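Local coordinates for protein GlcNAc-alpha-1,4-Gal-releasing endo-beta-galactosidase (Clostridium perfringens, PDB 1UPS) that probably hydrolyses O-glycosyl bonds as a family 16 endo-beta-galactosidase, releasing GlcNAc-alpha-1,4-Gal from glycan chains, and binds a calcium ion, at residues G143-M153 with Y244-T254; N308-D316 with T393-Q401. One frame throughout, in Å; residues are numbered along the deposited sequence.

How the contacts relate
Contact 1 comes first along the chain and closes before contact 2 opens; their centres lie about 46 Å apart, with nearest atoms about 34 Å apart and the centre of the chain between them. Contact 1 joins strands 145-152 and 246-254, neighbours in the six-stranded antiparallel sheet of the glycosyl hydrolase family 16 region, whose other large sheet includes strand 267-279. Contact 2 belongs to the C-terminal part, probably a beta-trefoil of the ricin type, where segment 308-316 meets the loop between strands 390-392 and 401-403. The two share no strand or sheet: one knits the interior of the probable catalytic fold, the other joins a strand and a loop far apart in sequence.

Contact 1 (G143-M153 with Y244-T254); sequences GGHQAWWMVGM and YEMGTILNIYT
Trp149 and Asn251 meet across neighbouring antiparallel strands of the beta-sandwich (jelly-roll) fold of glycosyl hydrolase family 16. Paired backbone hydrogen bonds run from His145-Tyr253 to Val151-Gly247, Met153 N to Glu245 O extends them, and nearly every touching residue is buried. Packing is densest on the face carrying His145, Ala147, Trp149, Ile249, Asn251 and Tyr253. There Ile249 CD1 sits over the six-membered ring of Trp149, 3.6 Å from its centroid, while NE1 at the indole edge donates to Asn251 OD1 over 2.8 Å, with OD1 in the indole plane but NE1 above the amide plane. The imidazole of His145 lies almost parallel to the Tyr253 ring, planes 11° apart, but slid so that NE2 and CE1 cover mainly the CD1 side. His145 CG sits between its backbone N and carbonyl carbon (chi1 72°), which swings the imidazole across toward the Tyr253 ring; Ser258 OG bonds ND1. Asn251 ND2 donates to Tyr253 OH over 3.0 Å, and that hydroxyl is also hydrogen-bonded to Tyr52 OH.

The face with Trp148, Met150, Thr248 and Leu250 is joined more loosely across the pair. Leu250 CD2 reaches Trp148 CD1 at 3.6 Å, and Trp269 and Met274 of strand 267-279 pack on this side. At the Tyr244 end, partly exposed Glu245 turns to Arg122. One water links the looser face, accepting from Trp148 NE1 at 2.9 Å and donating to Thr248 OG1 at 2.8 Å.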
loop_
_atom_site.group_PDB
_atom_site.type_symbol
_atom_site.label_atom_id
_atom_site.label_comp_id
_atom_site.label_asym_id
_atom_site.label_seq_id
_atom_site.Cartn_x
_atom_site.Cartn_y
_atom_site.Cartn_z
ATOM N N GLY A 143 9.472 6.504 20.907
ATOM C CA GLY A 143 8.345 7.084 20.171
ATOM C C GLY A 143 8.757 7.840 18.913
ATOM O O GLY A 143 9.800 8.510 18.879
ATOM N N GLY A 144 7.932 7.738 17.870
ATOM C CA GLY A 144 8.241 8.377 16.606
ATOM C C GLY A 144 8.038 7.423 15.441
ATOM O O GLY A 144 7.811 6.220 15.633
ATOM N N HIS A 145 8.093 7.970 14.234
ATOM C CA HIS A 145 7.974 7.170 13.017
ATOM C C HIS A 145 8.559 7.924 11.847
ATOM O O HIS A 145 8.809 9.113 11.953
ATOM C CB HIS A 145 6.504 6.752 12.748
ATOM C CG HIS A 145 5.588 7.858 12.296
ATOM N ND1 HIS A 145 5.010 8.758 13.167
ATOM C CD2 HIS A 145 5.081 8.140 11.071
ATOM C CE1 HIS A 145 4.201 9.564 12.494
ATOM N NE2 HIS A 145 4.229 9.209 11.214
ATOM N N GLN A 146 8.785 7.223 10.741
ATOM C CA GLN A 146 9.133 7.885 9.489
ATOM C C GLN A 146 7.997 7.619 8.517
ATOM O O GLN A 146 7.200 6.702 8.734
ATOM C CB GLN A 146 10.464 7.352 8.931
ATOM C CG GLN A 146 10.532 5.817 8.813
ATOM C CD GLN A 146 11.397 5.208 9.921
ATOM O OE1 GLN A 146 12.567 5.569 10.056
ATOM N NE2 GLN A 146 10.813 4.323 10.729
ATOM N N ALA A 147 7.913 8.412 7.451
ATOM C CA ALA A 147 6.803 8.254 6.515
ATOM C C ALA A 147 7.160 8.625 5.080
ATOM O O ALA A 147 7.852 9.625 4.832
ATOM C CB ALA A 147 5.585 9.062 6.990
ATOM N N TRP A 148 6.688 7.786 4.155
ATOM C CA TRP A 148 6.694 8.093 2.735
ATOM C C TRP A 148 5.229 8.036 2.371
ATOM O O TRP A 148 4.580 6.984 2.526
ATOM C CB TRP A 148 7.458 7.026 1.967
ATOM C CG TRP A 148 7.350 7.130 0.458
ATOM C CD1 TRP A 148 7.125 8.256 -0.304
ATOM C CD2 TRP A 148 7.501 6.048 -0.464
ATOM N NE1 TRP A 148 7.088 7.914 -1.645
ATOM C CE2 TRP A 148 7.347 6.574 -1.769
ATOM C CE3 TRP A 148 7.743 4.682 -0.316
ATOM C CZ2 TRP A 148 7.408 5.766 -2.920
ATOM C CZ3 TRP A 148 7.815 3.876 -1.460
ATOM C CH2 TRP A 148 7.637 4.424 -2.743
ATOM N N TRP A 149 4.672 9.171 1.960
ATOM C CA TRP A 149 3.234 9.213 1.713
ATOM C C TRP A 149 2.867 10.166 0.584
ATOM O O TRP A 149 3.672 11.003 0.170
ATOM C CB TRP A 149 2.444 9.572 2.998
ATOM C CG TRP A 149 2.936 10.755 3.831
ATOM C CD1 TRP A 149 4.179 10.928 4.406
ATOM C CD2 TRP A 149 2.133 11.869 4.275
ATOM N NE1 TRP A 149 4.193 12.094 5.147
ATOM C CE2 TRP A 149 2.950 12.683 5.090
ATOM C CE3 TRP A 149 0.796 12.260 4.044
ATOM C CZ2 TRP A 149 2.489 13.884 5.679
ATOM C CZ3 TRP A 149 0.331 13.461 4.642
ATOM C CH2 TRP A 149 1.188 14.249 5.447
ATOM N N MET A 150 1.642 10.022 0.085
ATOM C CA MET A 150 1.176 10.814 -1.044
ATOM C C MET A 150 -0.195 11.358 -0.703
ATOM O O MET A 150 -0.951 10.715 0.013
ATOM C CB MET A 150 1.120 9.958 -2.318
ATOM C CG MET A 150 2.522 9.394 -2.690
ATOM S SD MET A 150 2.493 8.364 -4.188
ATOM C CE MET A 150 2.154 9.660 -5.384
ATOM N N VAL A 151 -0.470 12.567 -1.194
ATOM C CA VAL A 151 -1.743 13.230 -0.953
ATOM C C VAL A 151 -2.275 13.793 -2.260
ATOM O O VAL A 151 -1.500 14.211 -3.120
ATOM C CB VAL A 151 -1.617 14.368 0.111
ATOM C CG1 VAL A 151 -1.296 13.780 1.493
ATOM C CG2 VAL A 151 -0.549 15.427 -0.286
ATOM N N GLY A 152 -3.596 13.792 -2.410
ATOM C CA GLY A 152 -4.226 14.400 -3.564
ATOM C C GLY A 152 -3.872 15.873 -3.657
ATOM O O GLY A 152 -3.715 16.568 -2.638
ATOM N N MET A 153 -3.744 16.358 -4.889
ATOM C CA MET A 153 -3.369 17.754 -5.098
ATOM C C MET A 153 -4.560 18.692 -5.118
ATOM O O MET A 153 -4.388 19.902 -5.327
ATOM C CB MET A 153 -2.544 17.900 -6.388
ATOM C CG MET A 153 -1.129 17.299 -6.263
ATOM S SD MET A 153 -0.071 18.031 -4.976
ATOM C CE MET A 153 -0.083 19.611 -5.284
ATOM N N TYR A 244 -6.697 10.962 -9.503
ATOM C CA TYR A 244 -6.224 12.336 -9.706
ATOM C C TYR A 244 -4.757 12.392 -9.330
ATOM O O TYR A 244 -4.230 11.441 -8.750
ATOM C CB TYR A 244 -7.011 13.345 -8.845
ATOM C CG TYR A 244 -7.389 12.810 -7.501
ATOM C CD1 TYR A 244 -6.465 12.792 -6.446
ATOM C CD2 TYR A 244 -8.665 12.289 -7.279
ATOM C CE1 TYR A 244 -6.819 12.276 -5.197
ATOM C CE2 TYR A 244 -9.025 11.774 -6.025
ATOM C CZ TYR A 244 -8.097 11.778 -5.002
ATOM O OH TYR A 244 -8.432 11.266 -3.775
ATOM N N GLU A 245 -4.102 13.496 -9.661
ATOM C CA GLU A 245 -2.671 13.635 -9.380
ATOM C C GLU A 245 -2.440 13.760 -7.881
ATOM O O GLU A 245 -3.262 14.336 -7.170
ATOM C CB GLU A 245 -2.090 14.852 -10.100
ATOM C CG GLU A 245 -2.092 14.701 -11.617
ATOM C CD GLU A 245 -1.072 15.584 -12.309
ATOM O OE1 GLU A 245 -0.448 16.433 -11.649
ATOM O OE2 GLU A 245 -0.912 15.435 -13.543
ATOM N N MET A 246 -1.316 13.212 -7.425
ATOM C CA MET A 246 -0.925 13.248 -6.016
ATOM C C MET A 246 0.504 13.737 -5.903
ATOM O O MET A 246 1.327 13.508 -6.812
ATOM C CB MET A 246 -1.042 11.848 -5.395
ATOM C CG MET A 246 -2.488 11.328 -5.346
ATOM S SD MET A 246 -2.589 9.645 -4.669
ATOM C CE MET A 246 -2.790 10.039 -2.880
ATOM N N GLY A 247 0.793 14.406 -4.782
ATOM C CA GLY A 247 2.132 14.873 -4.468
ATOM C C GLY A 247 2.740 13.973 -3.414
ATOM O O GLY A 247 2.019 13.200 -2.788
ATOM N N THR A 248 4.056 14.087 -3.218
ATOM C CA THR A 248 4.802 13.182 -2.340
ATOM C C THR A 248 5.402 13.920 -1.160
ATOM O O THR A 248 5.940 15.014 -1.323
ATOM C CB THR A 248 5.949 12.507 -3.159
ATOM O OG1 THR A 248 5.359 11.668 -4.168
ATOM C CG2 THR A 248 6.778 11.530 -2.273
ATOM N N ILE A 249 5.337 13.290 0.012
ATOM C CA ILE A 249 6.017 13.800 1.209
ATOM C C ILE A 249 6.922 12.704 1.750
ATOM O O ILE A 249 6.513 11.540 1.826
ATOM C CB ILE A 249 4.971 14.204 2.303
ATOM C CG1 ILE A 249 3.960 15.228 1.727
ATOM C CG2 ILE A 249 5.702 14.682 3.596
ATOM C CD1 ILE A 249 2.846 15.642 2.707
ATOM N N LEU A 250 8.151 13.076 2.120
ATOM C CA LEU A 250 9.054 12.166 2.804
ATOM C C LEU A 250 9.458 12.861 4.100
ATOM O O LEU A 250 10.010 13.960 4.069
ATOM C CB LEU A 250 10.308 11.889 1.943
ATOM C CG LEU A 250 10.114 10.904 0.798
ATOM C CD1 LEU A 250 11.249 11.086 -0.275
ATOM C CD2 LEU A 250 10.073 9.482 1.319
ATOM N N ASN A 251 9.171 12.233 5.235
ATOM C CA ASN A 251 9.403 12.901 6.514
ATOM C C ASN A 251 9.599 11.954 7.693
ATOM O O ASN A 251 9.483 10.723 7.562
ATOM C CB ASN A 251 8.370 14.052 6.767
ATOM C CG ASN A 251 6.942 13.577 7.021
ATOM O OD1 ASN A 251 6.553 12.477 6.651
ATOM N ND2 ASN A 251 6.135 14.455 7.654
ATOM N N ILE A 252 9.960 12.539 8.829
ATOM C CA ILE A 252 10.196 11.787 10.045
ATOM C C ILE A 252 9.609 12.596 11.198
ATOM O O ILE A 252 9.581 13.814 11.133
ATOM C CB ILE A 252 11.709 11.499 10.216
ATOM C CG1 ILE A 252 11.953 10.595 11.438
ATOM C CG2 ILE A 252 12.550 12.817 10.226
ATOM C CD1 ILE A 252 13.371 9.920 11.451
ATOM N N TYR A 253 9.107 11.905 12.223
ATOM C CA TYR A 253 8.371 12.550 13.300
ATOM C C TYR A 253 8.843 12.045 14.648
ATOM O O TYR A 253 9.301 10.890 14.780
ATOM C CB TYR A 253 6.921 12.105 13.264
ATOM C CG TYR A 253 6.088 12.504 12.100
ATOM C CD1 TYR A 253 6.129 11.776 10.911
ATOM C CD2 TYR A 253 5.192 13.589 12.201
ATOM C CE1 TYR A 253 5.286 12.125 9.828
ATOM C CE2 TYR A 253 4.361 13.943 11.123
ATOM C CZ TYR A 253 4.423 13.193 9.940
ATOM O OH TYR A 253 3.611 13.516 8.864
ATOM N N THR A 254 8.689 12.892 15.663
ATOM C CA THR A 254 8.591 12.381 17.036
ATOM C C THR A 254 7.644 13.266 17.855
ATOM O O THR A 254 7.260 14.341 17.385
ATOM C CB THR A 254 9.988 12.196 17.689
ATOM O OG1 THR A 254 9.851 11.428 18.910
ATOM C CG2 THR A 254 10.586 13.561 18.125
HETATM O O HOH W 1 5.808 8.902 -4.080
#

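Contact 2 (N308-D316 with T393-Q401); sequences NNDKVSYGD and TESYEGVLQ
Tyr314 lays one face of its ring over Gly398, whose CA stands 3.8 Å from the ring centroid, 29° off the normal, in a CH-pi contact. At the end of the ring the hydroxyl takes a weak hydrogen bond from Gly398 N, 3.0 Å from OH. Thr393 CG2 reaches Tyr314 CE2 at 3.5 Å, approaching obliquely. A chi1 of 64° tucks Tyr314 CG over its own backbone, flanked by N and C, and the phenol swings over the loop while Tyr314 N bonds Gly398 O, coming from above that carbonyl's plane. Two residues back, Val312 O accepts from Leu400 N at 2.8 Å, a water accepts from Val312 N and donates to Leu400 O, and the side chains of Val312 and Leu400 run side by side, CB to CB 3.9 Å. Lys311 CB rests on Val399 CG1; farther along, the lysine makes a cation-pi contact with Tyr355. The single backbone bridge, Ser313 with Val399, thus joins two parts of what is probably a ricin-type beta-trefoil, strand 313-315 pairing on with strand 302-304. Leu400 also packs on Leu303, Ile391 and Trp414. Farther out, an Asx turn, Asn309 OD1 accepting from Lys311 N, precedes Val312. Across the contact, a type I turn from Thr393 to Tyr396 is braced by Gln401: OE1 accepts from Ser395 N in the carbonyl plane, on a lone pair, and NE2 donates to Ser395 OG at 3.0 Å.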
loop_
_atom_site.group_PDB
_atom_site.type_symbol
_atom_site.label_atom_id
_atom_site.label_comp_id
_atom_site.label_asym_id
_atom_site.label_seq_id
_atom_site.Cartn_x
_atom_site.Cartn_y
_atom_site.Cartn_z
ATOM N N ASN A 308 -23.678 -30.911 -11.518
ATOM C CA ASN A 308 -24.348 -31.690 -10.466
ATOM C C ASN A 308 -23.470 -32.068 -9.270
ATOM O O ASN A 308 -23.566 -33.178 -8.730
ATOM C CB ASN A 308 -25.057 -32.915 -11.051
ATOM C CG ASN A 308 -26.280 -32.538 -11.841
ATOM O OD1 ASN A 308 -27.252 -32.010 -11.290
ATOM N ND2 ASN A 308 -26.240 -32.788 -13.146
ATOM N N ASN A 309 -22.611 -31.128 -8.877
ATOM C CA ASN A 309 -21.737 -31.280 -7.726
ATOM C C ASN A 309 -21.856 -30.009 -6.893
ATOM O O ASN A 309 -21.533 -28.923 -7.376
ATOM C CB ASN A 309 -20.285 -31.490 -8.183
ATOM C CG ASN A 309 -19.380 -32.001 -7.068
ATOM O OD1 ASN A 309 -19.616 -31.734 -5.888
ATOM N ND2 ASN A 309 -18.327 -32.741 -7.443
ATOM N N ASP A 310 -22.345 -30.139 -5.660
ATOM C CA ASP A 310 -22.508 -28.966 -4.797
ATOM C C ASP A 310 -21.209 -28.508 -4.120
ATOM O O ASP A 310 -21.203 -27.509 -3.408
ATOM C CB ASP A 310 -23.639 -29.161 -3.776
ATOM C CG ASP A 310 -23.375 -30.285 -2.790
ATOM O OD1 ASP A 310 -24.273 -30.534 -1.936
ATOM O OD2 ASP A 310 -22.330 -30.980 -2.773
ATOM N N LYS A 311 -20.115 -29.234 -4.354
ATOM C CA LYS A 311 -18.796 -28.803 -3.875
ATOM C C LYS A 311 -18.024 -28.148 -5.016
ATOM O O LYS A 311 -18.425 -28.262 -6.183
ATOM C CB LYS A 311 -18.006 -30.006 -3.343
ATOM C CG LYS A 311 -18.750 -30.770 -2.254
ATOM C CD LYS A 311 -18.003 -30.784 -0.931
ATOM C CE LYS A 311 -18.882 -31.293 0.203
ATOM N NZ LYS A 311 -19.618 -32.533 -0.168
ATOM N N VAL A 312 -16.919 -27.480 -4.689
ATOM C CA VAL A 312 -15.984 -27.000 -5.712
ATOM C C VAL A 312 -14.858 -28.035 -5.816
ATOM O O VAL A 312 -14.268 -28.404 -4.808
ATOM C CB VAL A 312 -15.420 -25.597 -5.364
ATOM C CG1 VAL A 312 -14.468 -25.097 -6.438
ATOM C CG2 VAL A 312 -16.568 -24.609 -5.164
ATOM N N SER A 313 -14.591 -28.518 -7.025
ATOM C CA SER A 313 -13.594 -29.562 -7.250
ATOM C C SER A 313 -12.198 -28.983 -7.473
ATOM O O SER A 313 -12.042 -27.803 -7.791
ATOM C CB SER A 313 -13.983 -30.398 -8.482
ATOM O OG SER A 313 -15.250 -31.031 -8.312
ATOM N N TYR A 314 -11.177 -29.814 -7.300
ATOM C CA TYR A 314 -9.869 -29.485 -7.846
ATOM C C TYR A 314 -9.316 -30.708 -8.562
ATOM O O TYR A 314 -9.662 -31.848 -8.222
ATOM C CB TYR A 314 -8.880 -28.964 -6.783
ATOM C CG TYR A 314 -8.500 -29.963 -5.701
ATOM C CD1 TYR A 314 -7.646 -31.038 -5.984
ATOM C CD2 TYR A 314 -8.981 -29.828 -4.402
ATOM C CE1 TYR A 314 -7.293 -31.966 -5.016
ATOM C CE2 TYR A 314 -8.621 -30.755 -3.402
ATOM C CZ TYR A 314 -7.777 -31.816 -3.725
ATOM O OH TYR A 314 -7.411 -32.753 -2.787
ATOM N N GLY A 315 -8.481 -30.470 -9.564
ATOM C CA GLY A 315 -7.839 -31.574 -10.272
ATOM C C GLY A 315 -6.938 -31.067 -11.378
ATOM O O GLY A 315 -6.734 -29.863 -11.510
ATOM N N ASP A 316 -6.386 -31.988 -12.169
ATOM C CA ASP A 316 -5.560 -31.592 -13.313
ATOM C C ASP A 316 -6.416 -30.852 -14.317
ATOM O O ASP A 316 -7.619 -31.158 -14.477
ATOM C CB ASP A 316 -5.010 -32.816 -14.059
ATOM C CG ASP A 316 -4.209 -33.742 -13.188
ATOM O OD1 ASP A 316 -3.587 -33.266 -12.202
ATOM O OD2 ASP A 316 -4.117 -34.970 -13.461
ATOM N N THR A 393 -7.088 -26.836 1.083
ATOM C CA THR A 393 -7.358 -28.267 0.851
ATOM C C THR A 393 -6.507 -29.145 1.774
ATOM O O THR A 393 -5.915 -30.130 1.336
ATOM C CB THR A 393 -7.172 -28.715 -0.650
ATOM O OG1 THR A 393 -5.802 -28.532 -1.053
ATOM C CG2 THR A 393 -7.975 -27.831 -1.608
ATOM N N GLU A 394 -6.453 -28.795 3.055
ATOM C CA GLU A 394 -5.561 -29.480 3.994
ATOM C C GLU A 394 -5.960 -30.942 4.282
ATOM O O GLU A 394 -5.132 -31.713 4.779
ATOM C CB GLU A 394 -5.398 -28.669 5.296
ATOM C CG GLU A 394 -4.410 -29.229 6.337
ATOM C CD GLU A 394 -2.979 -29.458 5.838
ATOM O OE1 GLU A 394 -2.243 -30.264 6.475
ATOM O OE2 GLU A 394 -2.568 -28.845 4.827
ATOM N N SER A 395 -7.209 -31.318 3.986
ATOM C CA SER A 395 -7.631 -32.724 4.089
ATOM C C SER A 395 -7.439 -33.490 2.773
ATOM O O SER A 395 -7.572 -34.719 2.744
ATOM C CB SER A 395 -9.080 -32.827 4.563
ATOM O OG SER A 395 -9.234 -32.183 5.820
ATOM N N TYR A 396 -7.118 -32.764 1.698
ATOM C CA TYR A 396 -6.879 -33.364 0.375
ATOM C C TYR A 396 -7.991 -34.328 -0.038
ATOM O O TYR A 396 -7.725 -35.487 -0.427
ATOM C CB TYR A 396 -5.553 -34.129 0.337
ATOM C CG TYR A 396 -4.306 -33.391 0.767
ATOM C CD1 TYR A 396 -3.921 -33.341 2.116
ATOM C CD2 TYR A 396 -3.482 -32.777 -0.178
ATOM C CE1 TYR A 396 -2.755 -32.704 2.501
ATOM C CE2 TYR A 396 -2.308 -32.130 0.200
ATOM C CZ TYR A 396 -1.949 -32.100 1.542
ATOM O OH TYR A 396 -0.775 -31.481 1.921
ATOM N N GLU A 397 -9.232 -33.848 0.027
ATOM C CA GLU A 397 -10.402 -34.688 -0.246
ATOM C C GLU A 397 -10.904 -34.582 -1.691
ATOM O O GLU A 397 -11.946 -35.168 -2.028
ATOM C CB GLU A 397 -11.541 -34.328 0.711
ATOM C CG GLU A 397 -11.241 -34.660 2.174
ATOM C CD GLU A 397 -12.381 -34.298 3.116
ATOM O OE1 GLU A 397 -13.304 -33.559 2.700
ATOM O OE2 GLU A 397 -12.344 -34.750 4.283
ATOM N N GLY A 398 -10.190 -33.830 -2.530
ATOM C CA GLY A 398 -10.582 -33.639 -3.930
ATOM C C GLY A 398 -11.547 -32.486 -4.146
ATOM O O GLY A 398 -11.948 -32.207 -5.283
ATOM N N VAL A 399 -11.920 -31.828 -3.046
ATOM C CA VAL A 399 -12.887 -30.728 -3.034
ATOM C C VAL A 399 -12.373 -29.590 -2.158
ATOM O O VAL A 399 -11.471 -29.791 -1.343
ATOM C CB VAL A 399 -14.291 -31.176 -2.515
ATOM C CG1 VAL A 399 -14.960 -32.108 -3.532
ATOM C CG2 VAL A 399 -14.189 -31.869 -1.156
ATOM N N LEU A 400 -12.966 -28.408 -2.306
ATOM C CA LEU A 400 -12.466 -27.197 -1.654
ATOM C C LEU A 400 -13.057 -26.985 -0.271
ATOM O O LEU A 400 -14.282 -27.038 -0.088
ATOM C CB LEU A 400 -12.792 -25.979 -2.518
ATOM C CG LEU A 400 -12.036 -24.678 -2.274
ATOM C CD1 LEU A 400 -10.534 -24.877 -2.375
ATOM C CD2 LEU A 400 -12.505 -23.605 -3.291
ATOM N N GLN A 401 -12.180 -26.736 0.700
ATOM C CA GLN A 401 -12.589 -26.548 2.099
ATOM C C GLN A 401 -12.417 -25.099 2.540
ATOM O O GLN A 401 -11.763 -24.307 1.863
ATOM C CB GLN A 401 -11.736 -27.420 3.023
ATOM C CG GLN A 401 -11.825 -28.932 2.776
ATOM C CD GLN A 401 -10.751 -29.676 3.524
ATOM O OE1 GLN A 401 -9.699 -30.004 2.953
ATOM N NE2 GLN A 401 -10.986 -29.919 4.818
HETATM O O HOH W 2 -16.249 -27.331 -1.940
#